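Local coordinates for carbonic anhydrase (Unidentified, PDB 3R1W), which probably catalyses the reversible hydration of carbon dioxide to bicarbonate, as a trimeric beta-helix enzyme of the gamma class, at residues A50-D55 with S71-T76; A100-C105 with S117-G122; I61-S66 with I90-T95. One frame throughout, in Å; residues are numbered along the deposited sequence.

Contact 1 (A50-D55 with S71-T76)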
loop_
_atom_site.group_PDB
_atom_site.type_symbol
_atom_site.label_atom_id
_atom_site.label_comp_id
_atom_site.label_asym_id
_atom_site.label_seq_id
_atom_site.Cartn_x
_atom_site.Cartn_y
_atom_site.Cartn_z
ATOM N N ALA B 50 7.754 3.811 -3.182
ATOM C CA ALA B 50 8.256 3.098 -2.006
ATOM C C ALA B 50 8.797 4.085 -0.966
ATOM O O ALA B 50 9.264 5.177 -1.314
ATOM C CB ALA B 50 9.337 2.097 -2.389
ATOM N N VAL B 51 8.752 3.682 0.301
ATOM C CA VAL B 51 9.257 4.505 1.393
ATOM C C VAL B 51 10.287 3.725 2.190
ATOM O O VAL B 51 10.034 2.588 2.590
ATOM C CB VAL B 51 8.116 4.948 2.347
ATOM C CG1 VAL B 51 8.677 5.780 3.507
ATOM C CG2 VAL B 51 7.072 5.742 1.577
ATOM N N ILE B 52 11.456 4.328 2.400
ATOM C CA ILE B 52 12.461 3.763 3.294
ATOM C C ILE B 52 12.833 4.853 4.306
ATOM O O ILE B 52 13.582 5.785 3.995
ATOM C CB ILE B 52 13.716 3.282 2.522
ATOM C CG1 ILE B 52 13.315 2.462 1.291
ATOM C CG2 ILE B 52 14.606 2.439 3.432
ATOM C CD1 ILE B 52 14.506 1.999 0.470
ATOM N N ARG B 53 12.274 4.744 5.505
ATOM C CA ARG B 53 12.350 5.835 6.479
ATOM C C ARG B 53 13.272 5.471 7.647
ATOM O O ARG B 53 12.868 4.796 8.596
ATOM C CB ARG B 53 10.943 6.250 6.950
ATOM C CG ARG B 53 10.941 7.383 8.000
ATOM C CD ARG B 53 9.648 8.222 8.031
ATOM N NE ARG B 53 8.443 7.483 8.406
ATOM C CZ ARG B 53 8.002 7.315 9.651
ATOM N NH1 ARG B 53 8.688 7.810 10.677
ATOM N NH2 ARG B 53 6.878 6.635 9.871
ATOM N N GLY B 54 14.525 5.906 7.553
ATOM C CA GLY B 54 15.510 5.612 8.584
ATOM C C GLY B 54 15.717 6.788 9.513
ATOM O O GLY B 54 16.821 7.310 9.628
ATOM N N ASP B 55 14.655 7.205 10.183
ATOM C CA ASP B 55 14.747 8.377 11.046
ATOM C C ASP B 55 15.152 8.019 12.478
ATOM O O ASP B 55 16.099 8.589 13.017
ATOM C CB ASP B 55 13.474 9.244 10.996
ATOM C CG ASP B 55 12.180 8.447 11.125
ATOM O OD1 ASP B 55 12.207 7.228 11.437
ATOM O OD2 ASP B 55 11.115 9.076 10.913
ATOM N N SER B 71 6.191 -0.361 -1.424
ATOM C CA SER B 71 6.704 -0.974 -0.190
ATOM C C SER B 71 7.005 0.101 0.847
ATOM O O SER B 71 7.309 1.248 0.500
ATOM C CB SER B 71 7.974 -1.794 -0.461
ATOM O OG SER B 71 7.710 -2.906 -1.304
ATOM N N VAL B 72 6.905 -0.268 2.121
ATOM C CA VAL B 72 7.311 0.614 3.208
ATOM C C VAL B 72 8.302 -0.145 4.085
ATOM O O VAL B 72 8.015 -1.252 4.556
ATOM C CB VAL B 72 6.108 1.114 4.045
ATOM C CG1 VAL B 72 6.577 1.774 5.352
ATOM C CG2 VAL B 72 5.268 2.103 3.232
ATOM N N LEU B 73 9.488 0.440 4.252
ATOM C CA LEU B 73 10.520 -0.115 5.127
ATOM C C LEU B 73 10.736 0.850 6.279
ATOM O O LEU B 73 11.021 2.024 6.061
ATOM C CB LEU B 73 11.841 -0.286 4.386
ATOM C CG LEU B 73 11.926 -0.982 3.025
ATOM C CD1 LEU B 73 13.342 -1.526 2.767
ATOM C CD2 LEU B 73 10.868 -2.042 2.806
ATOM N N HIS B 74 10.613 0.361 7.505
ATOM C CA HIS B 74 10.773 1.235 8.653
ATOM C C HIS B 74 11.347 0.455 9.834
ATOM O O HIS B 74 11.712 -0.716 9.714
ATOM C CB HIS B 74 9.441 1.929 8.998
ATOM C CG HIS B 74 9.590 3.093 9.932
ATOM N ND1 HIS B 74 8.825 3.244 11.069
ATOM C CD2 HIS B 74 10.433 4.155 9.904
ATOM C CE1 HIS B 74 9.188 4.347 11.702
ATOM N NE2 HIS B 74 10.162 4.918 11.015
ATOM N N ILE B 75 11.449 1.125 10.966
ATOM C CA ILE B 75 12.180 0.599 12.099
ATOM C C ILE B 75 11.481 0.971 13.398
ATOM O O ILE B 75 10.462 1.667 13.388
ATOM C CB ILE B 75 13.625 1.129 12.099
ATOM C CG1 ILE B 75 13.670 2.618 11.707
ATOM C CG2 ILE B 75 14.464 0.338 11.103
ATOM C CD1 ILE B 75 12.963 3.590 12.691
ATOM N N THR B 76 12.025 0.509 14.520
ATOM C CA THR B 76 11.433 0.828 15.818
ATOM C C THR B 76 12.444 1.546 16.714
ATOM O O THR B 76 13.561 1.072 16.904
ATOM C CB THR B 76 10.947 -0.445 16.529
ATOM O OG1 THR B 76 9.866 -1.020 15.788
ATOM C CG2 THR B 76 10.472 -0.127 17.953
#
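CG lies anti to the backbone N in both Arg53 (chi1 179°) and His74 (chi1 -165°); a bend at chi3 of the arginine then lays its guanidinium obliquely over one face of the imidazole. Arg53 CZ sits 3.5 Å from His74 NE2, the two planes 34° apart. The ring edge serves Asp55 instead: His74 NE2 donates to Asp55 OD1 over 3.1 Å, near the ring plane and on the syn side of the oxygen. Asp55 OD2 receives Arg53 NH1 at 2.7 Å, a salt bridge in the guanidinium plane, so one carboxylate holds both groups. Arg53 NH2 also bridges to Asp69 of the second subunit. An alanine in place of Arg53 would probably leave both aspartates without their cationic mate and strip cover from one ring face. The two strands run parallel and are joined by backbone bonds, among them Leu73 N to Val51 O at 2.8 Å. On the face opposite Val51 and Val72, Ile52 CG2 rests 4.0 Å from Leu73 CB. Strand 51-54 lies between strands 33-35 and 72-74 in one wall of the beta helix; Leu73 packs inward against strands 58-61 and 88-90, while Tyr175 of the second subunit packs on His74.

Contact 2 (A100-C105 with S117-G122)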
loop_
_atom_site.group_PDB
_atom_site.type_symbol
_atom_site.label_atom_id
_atom_site.label_comp_id
_atom_site.label_asym_id
_atom_site.label_seq_id
_atom_site.Cartn_x
_atom_site.Cartn_y
_atom_site.Cartn_z
ATOM N N ALA B 100 5.283 -4.485 -0.024
ATOM C CA ALA B 100 5.806 -5.166 1.158
ATOM C C ALA B 100 5.793 -4.219 2.370
ATOM O O ALA B 100 5.794 -2.999 2.220
ATOM C CB ALA B 100 7.211 -5.684 0.891
ATOM N N MET B 101 5.785 -4.795 3.568
ATOM C CA MET B 101 5.882 -4.009 4.786
ATOM C C MET B 101 6.942 -4.649 5.653
ATOM O O MET B 101 6.705 -5.706 6.245
ATOM C CB MET B 101 4.552 -4.043 5.541
ATOM C CG MET B 101 4.562 -3.307 6.878
ATOM S SD MET B 101 4.567 -1.513 6.732
ATOM C CE MET B 101 6.148 -1.174 7.493
ATOM N N LEU B 102 8.108 -4.014 5.709
ATOM C CA LEU B 102 9.248 -4.538 6.445
ATOM C C LEU B 102 9.491 -3.616 7.621
ATOM O O LEU B 102 9.689 -2.410 7.442
ATOM C CB LEU B 102 10.494 -4.609 5.556
ATOM C CG LEU B 102 10.615 -5.782 4.566
ATOM C CD1 LEU B 102 9.362 -5.950 3.750
ATOM C CD2 LEU B 102 11.831 -5.623 3.632
ATOM N N HIS B 103 9.459 -4.183 8.823
ATOM C CA HIS B 103 9.593 -3.388 10.037
ATOM C C HIS B 103 10.579 -4.037 11.000
ATOM O O HIS B 103 10.317 -5.106 11.533
ATOM C CB HIS B 103 8.230 -3.227 10.720
ATOM C CG HIS B 103 8.086 -1.947 11.477
ATOM N ND1 HIS B 103 8.635 -1.753 12.728
ATOM C CD2 HIS B 103 7.456 -0.788 11.160
ATOM C CE1 HIS B 103 8.349 -0.534 13.149
ATOM N NE2 HIS B 103 7.637 0.072 12.215
ATOM N N GLY B 104 11.726 -3.394 11.191
ATOM C CA GLY B 104 12.645 -3.772 12.254
ATOM C C GLY B 104 13.167 -5.189 12.204
ATOM O O GLY B 104 13.490 -5.768 13.247
ATOM N N CYS B 105 13.285 -5.740 11.000
ATOM C CA CYS B 105 13.655 -7.144 10.854
ATOM C C CYS B 105 15.048 -7.333 10.266
ATOM O O CYS B 105 15.728 -6.370 9.901
ATOM C CB CYS B 105 12.609 -7.886 10.005
ATOM S SG CYS B 105 12.267 -7.113 8.394
ATOM N N SER B 117 3.504 -8.995 1.497
ATOM C CA SER B 117 3.866 -9.684 2.727
ATOM C C SER B 117 4.330 -8.672 3.770
ATOM O O SER B 117 4.623 -7.517 3.446
ATOM C CB SER B 117 4.918 -10.767 2.483
ATOM O OG SER B 117 6.152 -10.220 2.082
ATOM N N MET B 118 4.382 -9.110 5.020
ATOM C CA MET B 118 4.736 -8.234 6.128
ATOM C C MET B 118 5.698 -8.975 7.046
ATOM O O MET B 118 5.421 -10.099 7.459
ATOM C CB MET B 118 3.471 -7.811 6.888
ATOM C CG MET B 118 3.751 -6.979 8.124
ATOM S SD MET B 118 2.295 -6.087 8.713
ATOM C CE MET B 118 2.117 -4.830 7.482
ATOM N N ILE B 119 6.847 -8.362 7.321
ATOM C CA ILE B 119 7.846 -8.961 8.209
ATOM C C ILE B 119 8.054 -8.005 9.372
ATOM O O ILE B 119 8.424 -6.852 9.164
ATOM C CB ILE B 119 9.202 -9.138 7.508
ATOM C CG1 ILE B 119 9.026 -9.642 6.074
ATOM C CG2 ILE B 119 10.115 -10.060 8.321
ATOM C CD1 ILE B 119 8.369 -10.984 5.965
ATOM N N MET B 120 7.868 -8.501 10.591
ATOM C CA MET B 120 7.749 -7.631 11.764
ATOM C C MET B 120 8.983 -7.597 12.682
ATOM O O MET B 120 9.960 -8.305 12.457
ATOM C CB MET B 120 6.483 -8.010 12.534
ATOM C CG MET B 120 5.238 -7.989 11.632
ATOM S SD MET B 120 3.721 -8.513 12.446
ATOM C CE MET B 120 3.485 -7.183 13.614
ATOM N N ASP B 121 8.927 -6.754 13.711
ATOM C CA ASP B 121 10.098 -6.472 14.546
ATOM C C ASP B 121 10.801 -7.725 15.059
ATOM O O ASP B 121 10.172 -8.610 15.639
ATOM C CB ASP B 121 9.721 -5.602 15.752
ATOM C CG ASP B 121 9.533 -4.129 15.397
ATOM O OD1 ASP B 121 9.883 -3.725 14.277
ATOM O OD2 ASP B 121 9.044 -3.365 16.263
ATOM N N GLY B 122 12.112 -7.773 14.865
ATOM C CA GLY B 122 12.919 -8.823 15.451
ATOM C C GLY B 122 12.864 -10.130 14.694
ATOM O O GLY B 122 13.519 -11.100 15.074
#
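Parallel pairing of two successive coils, closed at its end by a histidine-carboxylate hydrogen bond, joins 100-105 to 117-122 in one wall of the left-handed beta helix built by hexapeptide-repeat proteins. Three backbone bonds make the ladder, in which Met101 pairs with Met118 and Leu102 with Ile119; His103 N to Ile119 O, at 2.9 Å, is the last of them. Beyond it a side-chain bond joins in. His103 ND1 donates to Asp121 OD1 across 2.8 Å in a nearly straight bond (171° at the hydrogen). The oxygen lies close to the ring plane and is approached on its syn side, yet the ring and carboxylate planes stand 46° apart. The second oxygen, Asp121 OD2, bonds to Thr76 OG1, so the carboxylate is gripped at both ends, which would tend to keep the His103 ring from turning.

Gly104 makes room for this. Its backbone has positive phi, and a CB on it would collide with Asp121 OD1. Just after Asp121, Gly122 N reaches Gly104 O at 2.9 Å from above the carbonyl plane, carrying the pairing around the bend. On the inward face Cys105 SG rests 3.6 Å from Ile119 CG2, its chi1 of 53° placing the sulphur between backbone N and carbonyl carbon. Met101 and Met118 run side by side on the opposite face, although the approach of the Met118 methyl to the Met101 chain is too short in the model and doubtful.

The ring of His103 also meets those of His74 and of His98 of the second subunit, a grouping consistent with the three-histidine metal site that gamma carbonic anhydrases keep between subunits. Within its own chain the pair lies between strand 72-74, which hydrogen-bonds to 100-105, and strand 136-137, which meets Ile119 and Met120.

Contact 3 (I61-S66 with I90-T95)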
loop_
_atom_site.group_PDB
_atom_site.type_symbol
_atom_site.label_atom_id
_atom_site.label_comp_id
_atom_site.label_asym_id
_atom_site.label_seq_id
_atom_site.Cartn_x
_atom_site.Cartn_y
_atom_site.Cartn_z
ATOM N N ILE B 61 20.942 -1.970 3.528
ATOM C CA ILE B 61 20.535 -2.884 2.466
ATOM C C ILE B 61 21.743 -3.238 1.609
ATOM O O ILE B 61 22.528 -2.366 1.235
ATOM C CB ILE B 61 19.411 -2.265 1.598
ATOM C CG1 ILE B 61 18.217 -1.889 2.492
ATOM C CG2 ILE B 61 19.002 -3.218 0.477
ATOM C CD1 ILE B 61 17.038 -1.251 1.763
ATOM N N GLY B 62 21.896 -4.521 1.297
ATOM C CA GLY B 62 23.053 -4.972 0.539
ATOM C C GLY B 62 22.979 -4.687 -0.948
ATOM O O GLY B 62 22.297 -3.762 -1.379
ATOM N N ALA B 63 23.678 -5.501 -1.738
ATOM C CA ALA B 63 23.785 -5.293 -3.181
ATOM C C ALA B 63 22.739 -6.052 -3.992
ATOM O O ALA B 63 22.310 -7.136 -3.603
ATOM C CB ALA B 63 25.193 -5.689 -3.658
ATOM N N ARG B 64 22.345 -5.467 -5.124
ATOM C CA ARG B 64 21.429 -6.099 -6.078
ATOM C C ARG B 64 20.073 -6.434 -5.450
ATOM O O ARG B 64 19.450 -7.441 -5.779
ATOM C CB ARG B 64 22.063 -7.349 -6.714
ATOM C CG ARG B 64 23.331 -7.062 -7.522
ATOM C CD ARG B 64 23.944 -8.356 -8.030
ATOM N NE ARG B 64 24.200 -9.267 -6.924
ATOM C CZ ARG B 64 25.405 -9.513 -6.417
ATOM N NH1 ARG B 64 26.481 -8.929 -6.935
ATOM N NH2 ARG B 64 25.531 -10.354 -5.397
ATOM N N THR B 65 19.615 -5.571 -4.555
ATOM C CA THR B 65 18.341 -5.792 -3.882
ATOM C C THR B 65 17.314 -4.791 -4.388
ATOM O O THR B 65 17.646 -3.631 -4.635
ATOM C CB THR B 65 18.525 -5.716 -2.357
ATOM O OG1 THR B 65 19.133 -6.935 -1.910
ATOM C CG2 THR B 65 17.192 -5.520 -1.643
ATOM N N SER B 66 16.087 -5.258 -4.606
ATOM C CA SER B 66 15.030 -4.374 -5.073
ATOM C C SER B 66 14.027 -4.133 -3.961
ATOM O O SER B 66 13.743 -5.026 -3.160
ATOM C CB SER B 66 14.332 -4.927 -6.322
ATOM O OG SER B 66 13.658 -6.145 -6.065
ATOM N N ILE B 90 19.111 -5.759 5.634
ATOM C CA ILE B 90 18.735 -6.561 4.467
ATOM C C ILE B 90 19.963 -6.902 3.626
ATOM O O ILE B 90 20.780 -6.038 3.350
ATOM C CB ILE B 90 17.701 -5.808 3.586
ATOM C CG1 ILE B 90 16.428 -5.531 4.386
ATOM C CG2 ILE B 90 17.353 -6.633 2.351
ATOM C CD1 ILE B 90 15.504 -4.489 3.737
ATOM N N GLY B 91 20.104 -8.159 3.209
ATOM C CA GLY B 91 21.317 -8.566 2.508
ATOM C C GLY B 91 21.309 -8.324 1.007
ATOM O O GLY B 91 20.634 -7.413 0.525
ATOM N N ASP B 92 22.068 -9.145 0.277
ATOM C CA ASP B 92 22.226 -9.031 -1.178
ATOM C C ASP B 92 21.247 -9.930 -1.929
ATOM O O ASP B 92 20.822 -10.961 -1.411
ATOM C CB ASP B 92 23.630 -9.472 -1.615
ATOM C CG ASP B 92 24.738 -8.892 -0.763
ATOM O OD1 ASP B 92 24.644 -7.722 -0.345
ATOM O OD2 ASP B 92 25.729 -9.618 -0.527
ATOM N N ASP B 93 20.917 -9.550 -3.161
ATOM C CA ASP B 93 20.082 -10.382 -4.022
ATOM C C ASP B 93 18.748 -10.679 -3.360
ATOM O O ASP B 93 18.224 -11.782 -3.453
ATOM C CB ASP B 93 20.795 -11.691 -4.369
ATOM C CG ASP B 93 22.044 -11.470 -5.209
ATOM O OD1 ASP B 93 21.972 -10.755 -6.237
ATOM O OD2 ASP B 93 23.101 -12.009 -4.837
ATOM N N VAL B 94 18.206 -9.687 -2.667
ATOM C CA VAL B 94 16.898 -9.829 -2.050
ATOM C C VAL B 94 15.867 -9.142 -2.939
ATOM O O VAL B 94 16.078 -8.026 -3.402
ATOM C CB VAL B 94 16.887 -9.233 -0.618
ATOM C CG1 VAL B 94 15.466 -9.227 -0.043
ATOM C CG2 VAL B 94 17.844 -10.015 0.285
ATOM N N THR B 95 14.765 -9.829 -3.211
ATOM C CA THR B 95 13.700 -9.236 -4.011
ATOM C C THR B 95 12.526 -8.912 -3.084
ATOM O O THR B 95 11.861 -9.812 -2.575
ATOM C CB THR B 95 13.253 -10.180 -5.140
ATOM O OG1 THR B 95 14.377 -10.501 -5.970
ATOM C CG2 THR B 95 12.167 -9.515 -6.000
HETATM O O HOH W 1 15.238 -8.063 -7.162
#
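Arg64 runs alongside Asp93 and overlaps its carboxylate edge to edge, the two flat groups only 20° from parallel. The grip is side-on and double: Arg64 NE donates to Asp93 OD1 at 2.8 Å, and Arg64 NH2 to Asp93 OD2 at 3.0 Å. Both oxygens are met on their syn sides, lie near the guanidinium plane and leave the arginine little freedom to rotate. CG is anti to the carbonyl carbon in both residues, and both have left-handed backbone angles; the matching torsions show the same corner recurring in two successive coils, a turn between two walls of the left-handed beta helix.

Around this pair the turns are sewn together by backbone and side-chain bonds alike. Ala63 N gives its hydrogen to Asp92 OD1 at 2.8 Å, on the anti side of that oxygen, while Ala63 O accepts Asp93 N. Gly62 lets the aspartate in, since a CB there would clash with Asp92 OD1. Deeper in, Thr65 OG1 works both ways. It donates to Gly91 O at 2.9 Å and accepts Val94 N at 3.0 Å, which fixes its rotation and satisfies a buried hydroxyl. Its methyl, Thr65 CG2, touches Ile90 CG2 at 4.1 Å. On the inner face Ile61 CG1 packs 4.0 Å from Ile90 CD1, and both isoleucines also meet Leu73. At the far end a water joins Ser66 OG to Thr95 OG1.

Helix 162-184 of the same chain lies against this corner, Val176 beside Arg64 and Ala172 beside Asp93. The chemistry thus grades from aliphatic packing inside, through a threonine hydroxyl that both donates and accepts, to an ion pair whose arginine reaches the surface. That arginine would probably help keep the buried Asp93 ionised, with Asp92 near but not in contact.

In the fold
All three contacts pair neighbouring coils of one beta helix, but contacts 1 and 2 share a chemistry that contact 3 does not. Contacts 1 and 2 belong to the same sheet, where strands 72-74 and 101-103 are neighbours; both are largely buried, both face the second subunit, and the two meet directly through Thr76 and Asp121. Each ends in a histidine held by a carboxylate. Contact 3 sits at the corner between the other two walls, partly buried, touched by no other chain of the assembly, and it relies on turn bonds and an arginine-aspartate pair. Aliphatic side chains inside connect it to the others, with Ile90 meeting both Leu73 of contact 1 and Leu102 of contact 2.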